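Local coordinates for protein Cbs-cp12 (PDB 5NMU) that probably takes part in the redox regulation of photosynthesis in cyanobacteria, fusing paired CBS domains to a CP12 domain within a hexameric assembly, at residues Gln47-Ile52 and Ala79-Val84; Thr17-Ala22 and Glu42-Gln47; Val85-Gly90 and Ala106-Gly111. All coordinates share one frame; numbering follows the deposited sequence.

Interaction 1: residues Gln47-Ile52 and Ala79-Val84; sequences QDPYGI and AKPCVV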
loop_
_atom_site.group_PDB
_atom_site.type_symbol
_atom_site.label_atom_id
_atom_site.label_comp_id
_atom_site.label_asym_id
_atom_site.label_seq_id
_atom_site.Cartn_x
_atom_site.Cartn_y
_atom_site.Cartn_z
ATOM N N GLN A 47 15.951 -24.614 -14.795
ATOM C CA GLN A 47 14.784 -24.461 -13.902
ATOM C C GLN A 47 14.787 -23.199 -13.002
ATOM O O GLN A 47 13.836 -22.998 -12.248
ATOM C CB GLN A 47 14.592 -25.698 -13.008
ATOM C CG GLN A 47 13.993 -26.894 -13.708
ATOM C CD GLN A 47 14.993 -27.626 -14.554
ATOM O OE1 GLN A 47 16.117 -27.864 -14.117
ATOM N NE2 GLN A 47 14.600 -27.995 -15.780
ATOM N N ASP A 48 15.824 -22.373 -13.091
ATOM C CA ASP A 48 15.994 -21.207 -12.214
ATOM C C ASP A 48 15.246 -20.013 -12.816
ATOM O O ASP A 48 15.440 -19.681 -13.995
ATOM C CB ASP A 48 17.485 -20.896 -12.118
ATOM C CG ASP A 48 17.842 -20.014 -10.952
ATOM O OD1 ASP A 48 17.202 -20.159 -9.925
ATOM O OD2 ASP A 48 18.798 -19.192 -11.057
ATOM N N PRO A 49 14.398 -19.345 -12.022
ATOM C CA PRO A 49 13.630 -18.240 -12.635
ATOM C C PRO A 49 14.490 -17.051 -13.053
ATOM O O PRO A 49 15.595 -16.923 -12.603
ATOM C CB PRO A 49 12.675 -17.835 -11.538
ATOM C CG PRO A 49 13.413 -18.205 -10.268
ATOM C CD PRO A 49 14.052 -19.506 -10.604
ATOM N N TYR A 50 13.956 -16.236 -13.956
ATOM C CA TYR A 50 14.512 -14.939 -14.260
ATOM C C TYR A 50 14.316 -13.981 -13.096
ATOM O O TYR A 50 13.434 -14.146 -12.288
ATOM C CB TYR A 50 13.911 -14.336 -15.553
ATOM C CG TYR A 50 14.462 -14.998 -16.795
ATOM C CD1 TYR A 50 13.870 -16.151 -17.305
ATOM C CD2 TYR A 50 15.587 -14.503 -17.413
ATOM C CE1 TYR A 50 14.370 -16.771 -18.436
ATOM C CE2 TYR A 50 16.131 -15.135 -18.523
ATOM C CZ TYR A 50 15.507 -16.262 -19.038
ATOM O OH TYR A 50 16.024 -16.855 -20.138
ATOM N N GLY A 51 15.182 -12.992 -13.029
ATOM C CA GLY A 51 15.045 -11.931 -12.040
ATOM C C GLY A 51 15.270 -10.628 -12.747
ATOM O O GLY A 51 15.635 -10.630 -13.925
ATOM N N ILE A 52 15.028 -9.538 -12.045
ATOM C CA ILE A 52 15.204 -8.204 -12.578
ATOM C C ILE A 52 15.672 -7.281 -11.447
ATOM O O ILE A 52 15.246 -7.411 -10.302
ATOM C CB ILE A 52 13.908 -7.659 -13.261
ATOM C CG1 ILE A 52 14.200 -6.332 -14.038
ATOM C CG2 ILE A 52 12.782 -7.466 -12.231
ATOM C CD1 ILE A 52 13.105 -5.979 -15.024
ATOM N N ALA A 79 14.480 -8.487 -7.798
ATOM C CA ALA A 79 13.239 -9.216 -7.703
ATOM C C ALA A 79 13.399 -10.541 -8.409
ATOM O O ALA A 79 13.612 -10.581 -9.580
ATOM C CB ALA A 79 12.109 -8.413 -8.335
ATOM N N LYS A 80 13.334 -11.641 -7.689
ATOM C CA LYS A 80 13.572 -12.930 -8.300
ATOM C C LYS A 80 12.779 -13.895 -7.487
ATOM O O LYS A 80 12.981 -13.916 -6.291
ATOM C CB LYS A 80 15.029 -13.337 -8.274
ATOM C CG LYS A 80 15.291 -14.680 -8.958
ATOM C CD LYS A 80 16.776 -15.049 -9.007
ATOM C CE LYS A 80 17.003 -16.475 -9.495
ATOM N NZ LYS A 80 18.356 -16.583 -10.103
ATOM N N PRO A 81 11.882 -14.671 -8.096
ATOM C CA PRO A 81 11.408 -14.464 -9.480
ATOM C C PRO A 81 10.718 -13.124 -9.698
ATOM O O PRO A 81 10.253 -12.504 -8.762
ATOM C CB PRO A 81 10.328 -15.556 -9.669
ATOM C CG PRO A 81 10.047 -16.100 -8.297
ATOM C CD PRO A 81 10.901 -15.409 -7.280
ATOM N N CYS A 82 10.621 -12.715 -10.940
ATOM C CA CYS A 82 9.974 -11.463 -11.286
ATOM C C CYS A 82 8.782 -11.727 -12.184
ATOM O O CYS A 82 8.623 -12.826 -12.675
ATOM C CB CYS A 82 10.994 -10.537 -11.915
ATOM S SG CYS A 82 11.569 -11.133 -13.476
ATOM N N VAL A 83 7.914 -10.740 -12.334
ATOM C CA VAL A 83 6.810 -10.772 -13.287
ATOM C C VAL A 83 7.439 -10.746 -14.633
ATOM O O VAL A 83 8.336 -9.923 -14.882
ATOM C CB VAL A 83 5.909 -9.527 -13.147
ATOM C CG1 VAL A 83 4.898 -9.408 -14.261
ATOM C CG2 VAL A 83 5.203 -9.524 -11.799
ATOM N N VAL A 84 6.938 -11.598 -15.527
ATOM C CA VAL A 84 7.430 -11.739 -16.890
ATOM C C VAL A 84 6.263 -11.517 -17.891
ATOM O O VAL A 84 5.088 -11.665 -17.549
ATOM C CB VAL A 84 8.110 -13.116 -17.129
ATOM C CG1 VAL A 84 9.020 -13.505 -15.960
ATOM C CG2 VAL A 84 7.096 -14.217 -17.413
HETATM O O HOH W 1 17.677 -15.306 -12.499
#
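Lys80 carries the polar end of this contact. Its side chain is fully extended, with CG anti to the backbone N (chi1 -178°), so that it runs past Gly51 and across Pro49, CE close to the carbonyl oxygen, to reach Asp48. NZ meets Asp48 OD2 at 2.8 Å in a salt bridge, coming from above the carboxylate plane, 41° out of it. A water spans NZ and Pro49 O, accepting from the amine and donating to the carbonyl. At the other end Ile52 and Ala79 form a single antiparallel hydrogen-bonded pair: Ala79 N gives Ile52 O a nearly straight bond (2.8 Å, 177°), and Ile52 N returns one to Ala79 O at 3.0 Å. Between these ends the chains lie close, Gly51 CA being 3.2 Å from Ala79 O; glycine suits the place because a beta carbon would run into that oxygen and Lys80 CB. Ile52 CG2 sits 3.6 Å from Cys82 CB, and the rings of Pro49 and Pro81 lie side by side, CB to CB 3.8 Å. The cis peptide before Pro81 belongs to a bend where Pro81 CA approaches Tyr50 O at 3.5 Å, an oxygen that also takes a weak bond from Cys82 N. Asp48 OD2 also accepts from the backbone N of Arg44, whose guanidinium brings like charge close to Lys80 NZ. Tyr93 of the second subunit packs on Pro49, while Tyr50 packs on Ile40 of strand 38-41 and on Ile109 of strand 105-110, its OH bonded to Lys112 O.

Interaction 2: residues Thr17-Ala22 and Glu42-Gln47; sequences TIRGSA and EPRHEQ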
loop_
_atom_site.group_PDB
_atom_site.type_symbol
_atom_site.label_atom_id
_atom_site.label_comp_id
_atom_site.label_asym_id
_atom_site.label_seq_id
_atom_site.Cartn_x
_atom_site.Cartn_y
_atom_site.Cartn_z
ATOM N N THR A 17 21.915 -8.951 -19.522
ATOM C CA THR A 17 21.737 -9.654 -18.268
ATOM C C THR A 17 22.926 -9.381 -17.316
ATOM O O THR A 17 23.941 -8.858 -17.733
ATOM C CB THR A 17 21.582 -11.168 -18.481
ATOM O OG1 THR A 17 22.797 -11.696 -18.900
ATOM C CG2 THR A 17 20.556 -11.507 -19.550
ATOM N N ILE A 18 22.766 -9.753 -16.046
ATOM C CA ILE A 18 23.851 -9.707 -15.051
ATOM C C ILE A 18 23.652 -10.848 -14.062
ATOM O O ILE A 18 22.514 -11.384 -13.896
ATOM C CB ILE A 18 23.888 -8.325 -14.336
ATOM C CG1 ILE A 18 25.204 -8.132 -13.561
ATOM C CG2 ILE A 18 22.679 -8.110 -13.440
ATOM C CD1 ILE A 18 25.401 -6.716 -13.103
ATOM N N ARG A 19 24.719 -11.279 -13.423
ATOM C CA ARG A 19 24.552 -12.334 -12.430
ATOM C C ARG A 19 24.086 -11.725 -11.111
ATOM O O ARG A 19 24.368 -10.575 -10.825
ATOM C CB ARG A 19 25.831 -13.134 -12.262
ATOM C CG ARG A 19 26.256 -13.840 -13.559
ATOM C CD ARG A 19 27.330 -14.907 -13.307
ATOM N NE ARG A 19 26.737 -16.037 -12.593
ATOM C CZ ARG A 19 25.955 -16.982 -13.145
ATOM N NH1 ARG A 19 25.670 -16.989 -14.461
ATOM N NH2 ARG A 19 25.462 -17.948 -12.373
ATOM N N GLY A 20 23.309 -12.496 -10.353
ATOM C CA GLY A 20 22.880 -12.144 -9.035
ATOM C C GLY A 20 24.020 -11.864 -8.058
ATOM O O GLY A 20 23.848 -11.063 -7.130
ATOM N N SER A 21 25.159 -12.516 -8.281
ATOM C CA SER A 21 26.344 -12.374 -7.462
ATOM C C SER A 21 27.132 -11.110 -7.747
ATOM O O SER A 21 28.066 -10.825 -7.034
ATOM C CB SER A 21 27.245 -13.572 -7.681
ATOM O OG SER A 21 27.518 -13.699 -9.057
ATOM N N ALA A 22 26.793 -10.366 -8.808
ATOM C CA ALA A 22 27.555 -9.180 -9.160
ATOM C C ALA A 22 27.254 -8.085 -8.151
ATOM O O ALA A 22 26.203 -8.103 -7.478
ATOM C CB ALA A 22 27.192 -8.688 -10.537
ATOM N N GLU A 42 20.437 -13.322 -14.620
ATOM C CA GLU A 42 20.673 -14.525 -15.407
ATOM C C GLU A 42 20.279 -15.783 -14.608
ATOM O O GLU A 42 20.766 -15.966 -13.532
ATOM C CB GLU A 42 22.173 -14.553 -15.772
ATOM C CG GLU A 42 22.630 -15.763 -16.590
ATOM C CD GLU A 42 24.039 -15.585 -17.152
ATOM O OE1 GLU A 42 24.810 -14.777 -16.579
ATOM O OE2 GLU A 42 24.358 -16.257 -18.177
ATOM N N PRO A 43 19.380 -16.635 -15.131
ATOM C CA PRO A 43 19.080 -17.908 -14.482
ATOM C C PRO A 43 20.343 -18.714 -14.308
ATOM O O PRO A 43 21.201 -18.709 -15.184
ATOM C CB PRO A 43 18.167 -18.604 -15.492
ATOM C CG PRO A 43 17.495 -17.481 -16.222
ATOM C CD PRO A 43 18.545 -16.425 -16.333
ATOM N N ARG A 44 20.494 -19.374 -13.179
ATOM C CA ARG A 44 21.733 -20.129 -12.942
ATOM C C ARG A 44 21.713 -21.512 -13.616
ATOM O O ARG A 44 22.745 -22.100 -13.819
ATOM C CB ARG A 44 22.039 -20.227 -11.448
ATOM C CG ARG A 44 22.373 -18.852 -10.827
ATOM C CD ARG A 44 22.853 -18.961 -9.376
ATOM N NE ARG A 44 21.949 -19.869 -8.679
ATOM C CZ ARG A 44 20.851 -19.536 -7.984
ATOM N NH1 ARG A 44 20.497 -18.249 -7.745
ATOM N NH2 ARG A 44 20.096 -20.535 -7.485
ATOM N N HIS A 45 20.529 -22.014 -13.922
ATOM C CA HIS A 45 20.333 -23.282 -14.618
ATOM C C HIS A 45 18.921 -23.206 -15.220
ATOM O O HIS A 45 18.167 -22.248 -14.965
ATOM C CB HIS A 45 20.479 -24.471 -13.647
ATOM C CG HIS A 45 19.708 -24.314 -12.361
ATOM N ND1 HIS A 45 18.365 -24.611 -12.247
ATOM C CD2 HIS A 45 20.093 -23.867 -11.136
ATOM C CE1 HIS A 45 17.954 -24.352 -11.019
ATOM N NE2 HIS A 45 18.983 -23.906 -10.325
ATOM N N GLU A 46 18.564 -24.218 -15.997
ATOM C CA GLU A 46 17.318 -24.228 -16.787
ATOM C C GLU A 46 16.023 -24.043 -15.998
ATOM O O GLU A 46 15.115 -23.390 -16.488
ATOM C CB GLU A 46 17.206 -25.517 -17.617
ATOM C CG GLU A 46 18.283 -25.565 -18.683
ATOM C CD GLU A 46 18.098 -26.680 -19.724
ATOM O OE1 GLU A 46 16.993 -27.252 -19.874
ATOM O OE2 GLU A 46 19.108 -26.954 -20.427
ATOM N N GLN A 47 15.951 -24.614 -14.795
ATOM C CA GLN A 47 14.784 -24.461 -13.902
ATOM C C GLN A 47 14.787 -23.199 -13.002
ATOM O O GLN A 47 13.836 -22.998 -12.248
ATOM C CB GLN A 47 14.592 -25.698 -13.008
ATOM C CG GLN A 47 13.993 -26.894 -13.708
ATOM C CD GLN A 47 14.993 -27.626 -14.554
ATOM O OE1 GLN A 47 16.117 -27.864 -14.117
ATOM N NE2 GLN A 47 14.600 -27.995 -15.780
HETATM O O HOH W 2 24.668 -12.248 -17.181
#
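Strands 17-18 and 38-41 of the first CBS domain run parallel, with a type I turn from Arg19 to Ala22 close by. Glu42 N donates a hydrogen bond to Ile18 O at 2.9 Å (160°), the donor standing above the carbonyl plane. The Glu42 side chain is extended, with CG anti to the backbone N (chi1 179°), which carries its carboxylate out along the surface between Thr17 and Arg19. A water donates to Glu42 OE1 at 2.6 Å and is also hydrogen-bonded to Thr17 OG1. The same OE1 forms a salt bridge with Arg19 NH1 at 3.2 Å, although the hydrogen bond within it is weak and the guanidinium and carboxylate planes are inclined by 55°. Glutamate is apt here because one oxygen serves both a hydroxyl, through water, and a cation. The stronger grip on Arg19 comes at NE, from Glu143 of the second subunit, which also bonds Ser21 OG; the bend of Arg19 at chi3 probably helps it meet both acids. Pro43 turns away from strand 17-18 and packs on Asp48 and Tyr50. Next, Arg44 lays its aliphatic part against the other arginine, CG 3.6 Å from Arg19 NH2, while its NH1 has a long, weak ion pair with Asp140 of the second subunit. Arg44 NE remains 5.4 Å from Arg19 NH2, which probably limits the repulsion. Further on, Gln47 CB comes to the edge of the His45 ring, in its plane and 4.0 Å from ND1.

Interaction 3: residues Val85-Gly90 and Ala106-Gly111; sequences VNPELG and APVIQG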
loop_
_atom_site.group_PDB
_atom_site.type_symbol
_atom_site.label_atom_id
_atom_site.label_comp_id
_atom_site.label_asym_id
_atom_site.label_seq_id
_atom_site.Cartn_x
_atom_site.Cartn_y
_atom_site.Cartn_z
ATOM N N VAL A 85 6.637 -11.164 -19.118
ATOM C CA VAL A 85 5.716 -10.838 -20.189
ATOM C C VAL A 85 5.977 -11.825 -21.364
ATOM O O VAL A 85 7.120 -11.943 -21.811
ATOM C CB VAL A 85 5.935 -9.381 -20.657
ATOM C CG1 VAL A 85 5.158 -9.098 -21.952
ATOM C CG2 VAL A 85 5.489 -8.403 -19.577
ATOM N N ASN A 86 4.904 -12.523 -21.810
ATOM C CA ASN A 86 4.854 -13.398 -23.023
ATOM C C ASN A 86 5.016 -12.479 -24.239
ATOM O O ASN A 86 4.351 -11.443 -24.268
ATOM C CB ASN A 86 3.457 -14.156 -23.030
ATOM C CG ASN A 86 3.197 -15.070 -24.261
ATOM O OD1 ASN A 86 3.656 -14.867 -25.428
ATOM N ND2 ASN A 86 2.373 -16.100 -24.008
ATOM N N PRO A 87 5.870 -12.840 -25.241
ATOM C CA PRO A 87 6.082 -11.972 -26.409
ATOM C C PRO A 87 4.817 -11.610 -27.172
ATOM O O PRO A 87 4.757 -10.495 -27.684
ATOM C CB PRO A 87 7.030 -12.766 -27.276
ATOM C CG PRO A 87 6.793 -14.194 -26.884
ATOM C CD PRO A 87 6.689 -14.065 -25.373
ATOM N N GLU A 88 3.816 -12.520 -27.209
ATOM C CA GLU A 88 2.542 -12.305 -27.905
ATOM C C GLU A 88 1.491 -11.467 -27.168
ATOM O O GLU A 88 0.429 -11.111 -27.733
ATOM C CB GLU A 88 1.913 -13.675 -28.266
ATOM C CG GLU A 88 2.828 -14.456 -29.196
ATOM C CD GLU A 88 2.170 -15.707 -29.792
ATOM O OE1 GLU A 88 1.748 -16.597 -29.025
ATOM O OE2 GLU A 88 2.042 -15.767 -31.023
ATOM N N LEU A 89 1.778 -11.118 -25.922
ATOM C CA LEU A 89 0.804 -10.404 -25.103
ATOM C C LEU A 89 0.526 -9.046 -25.715
ATOM O O LEU A 89 1.441 -8.261 -25.969
ATOM C CB LEU A 89 1.282 -10.258 -23.650
ATOM C CG LEU A 89 0.264 -9.726 -22.626
ATOM C CD1 LEU A 89 -0.912 -10.711 -22.509
ATOM C CD2 LEU A 89 0.894 -9.564 -21.255
ATOM N N GLY A 90 -0.743 -8.803 -25.980
ATOM C CA GLY A 90 -1.180 -7.543 -26.521
ATOM C C GLY A 90 -0.779 -6.388 -25.585
ATOM O O GLY A 90 -0.784 -6.488 -24.354
ATOM N N ALA A 106 9.619 -5.305 -17.265
ATOM C CA ALA A 106 9.634 -6.792 -17.140
ATOM C C ALA A 106 10.422 -7.442 -18.268
ATOM O O ALA A 106 10.459 -6.920 -19.378
ATOM C CB ALA A 106 8.226 -7.348 -17.087
ATOM N N PRO A 107 11.097 -8.559 -17.980
ATOM C CA PRO A 107 11.684 -9.291 -19.137
ATOM C C PRO A 107 10.548 -9.828 -20.001
ATOM O O PRO A 107 9.492 -10.187 -19.460
ATOM C CB PRO A 107 12.426 -10.465 -18.494
ATOM C CG PRO A 107 11.681 -10.697 -17.221
ATOM C CD PRO A 107 11.265 -9.304 -16.717
ATOM N N VAL A 108 10.780 -9.819 -21.306
ATOM C CA VAL A 108 10.011 -10.579 -22.272
ATOM C C VAL A 108 10.609 -11.970 -22.446
ATOM O O VAL A 108 11.713 -12.113 -22.927
ATOM C CB VAL A 108 9.876 -9.893 -23.625
ATOM C CG1 VAL A 108 9.051 -10.783 -24.602
ATOM C CG2 VAL A 108 9.199 -8.543 -23.458
ATOM N N ILE A 109 9.815 -12.971 -22.052
ATOM C CA ILE A 109 10.208 -14.354 -21.992
ATOM C C ILE A 109 9.244 -15.285 -22.791
ATOM O O ILE A 109 8.010 -15.255 -22.614
ATOM C CB ILE A 109 10.192 -14.852 -20.532
ATOM C CG1 ILE A 109 11.044 -13.969 -19.614
ATOM C CG2 ILE A 109 10.714 -16.273 -20.461
ATOM C CD1 ILE A 109 12.445 -13.812 -20.083
ATOM N N GLN A 110 9.832 -16.145 -23.616
ATOM C CA GLN A 110 9.097 -17.207 -24.363
ATOM C C GLN A 110 9.646 -18.520 -23.822
ATOM O O GLN A 110 10.806 -18.866 -24.051
ATOM C CB GLN A 110 9.345 -17.060 -25.872
ATOM C CG GLN A 110 8.653 -18.063 -26.802
ATOM C CD GLN A 110 8.879 -17.747 -28.309
ATOM O OE1 GLN A 110 8.997 -16.583 -28.704
ATOM N NE2 GLN A 110 8.934 -18.789 -29.152
ATOM N N GLY A 111 8.831 -19.236 -23.061
ATOM C CA GLY A 111 9.252 -20.449 -22.345
ATOM C C GLY A 111 10.315 -20.102 -21.301
ATOM O O GLY A 111 10.045 -19.348 -20.412
#
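In the second CBS domain the chain that leads into helix 91-101 is bridged to strand 105-110, which follows that helix, so the contact ties the two ends of a helical connection. Val85 uses both of its backbone polar groups: its N donates to Pro107 O at 3.0 Å, nearly along the C=O axis, and its O accepts from Ile109 N at 2.9 Å, in the carbonyl plane. Val108 CA adds a C-H...O contact to Val85 O, 3.2 Å away. Branched residues fit this extended pairing, and Val85 CG2 rests on Ala106 CB at 3.8 Å. After this bridge the chain makes a type I turn from Asn86 to Leu89, in which Asn86 OD1 accepts from Glu88 N at 3.0 Å as an Asx turn. Pro87, with its phi fixed near -56°, suits the second turn position, and its ring packs against strand 105-110: CB lies 3.9 Å from Val108 CG1, CD 3.3 Å from Ile109 O, and CG beside the amide end of Gln110. A glycine here would lose the ring and its packing on Val108 and Gln110, and would probably leave the turn more flexible. Glu88 reaches Lys112 of the second subunit in a salt bridge. The pairing thus satisfies the buried polar groups of Val85, while apolar packing by Val85 and Pro87 closes the junction around them.

In the fold
Along the chain the three contacts follow in series: interaction 2 closes before interaction 1 opens, and interaction 3 begins where interaction 1 ends. Interaction 2 lies within the first CBS domain and interaction 3 within the second; interaction 1 joins the two. Its centre is about 9 Å from that of interaction 2, with which it shares Gln47 and the sheet of strands 17-18, 38-41 and 51-54, and about 13 Å from that of interaction 3, where Cys82 packs on Pro107. Interactions 2 and 3, about 18 Å apart between centres, do not touch. All three reach the second subunit, so the contacts within the chain lie close to the assembly interface.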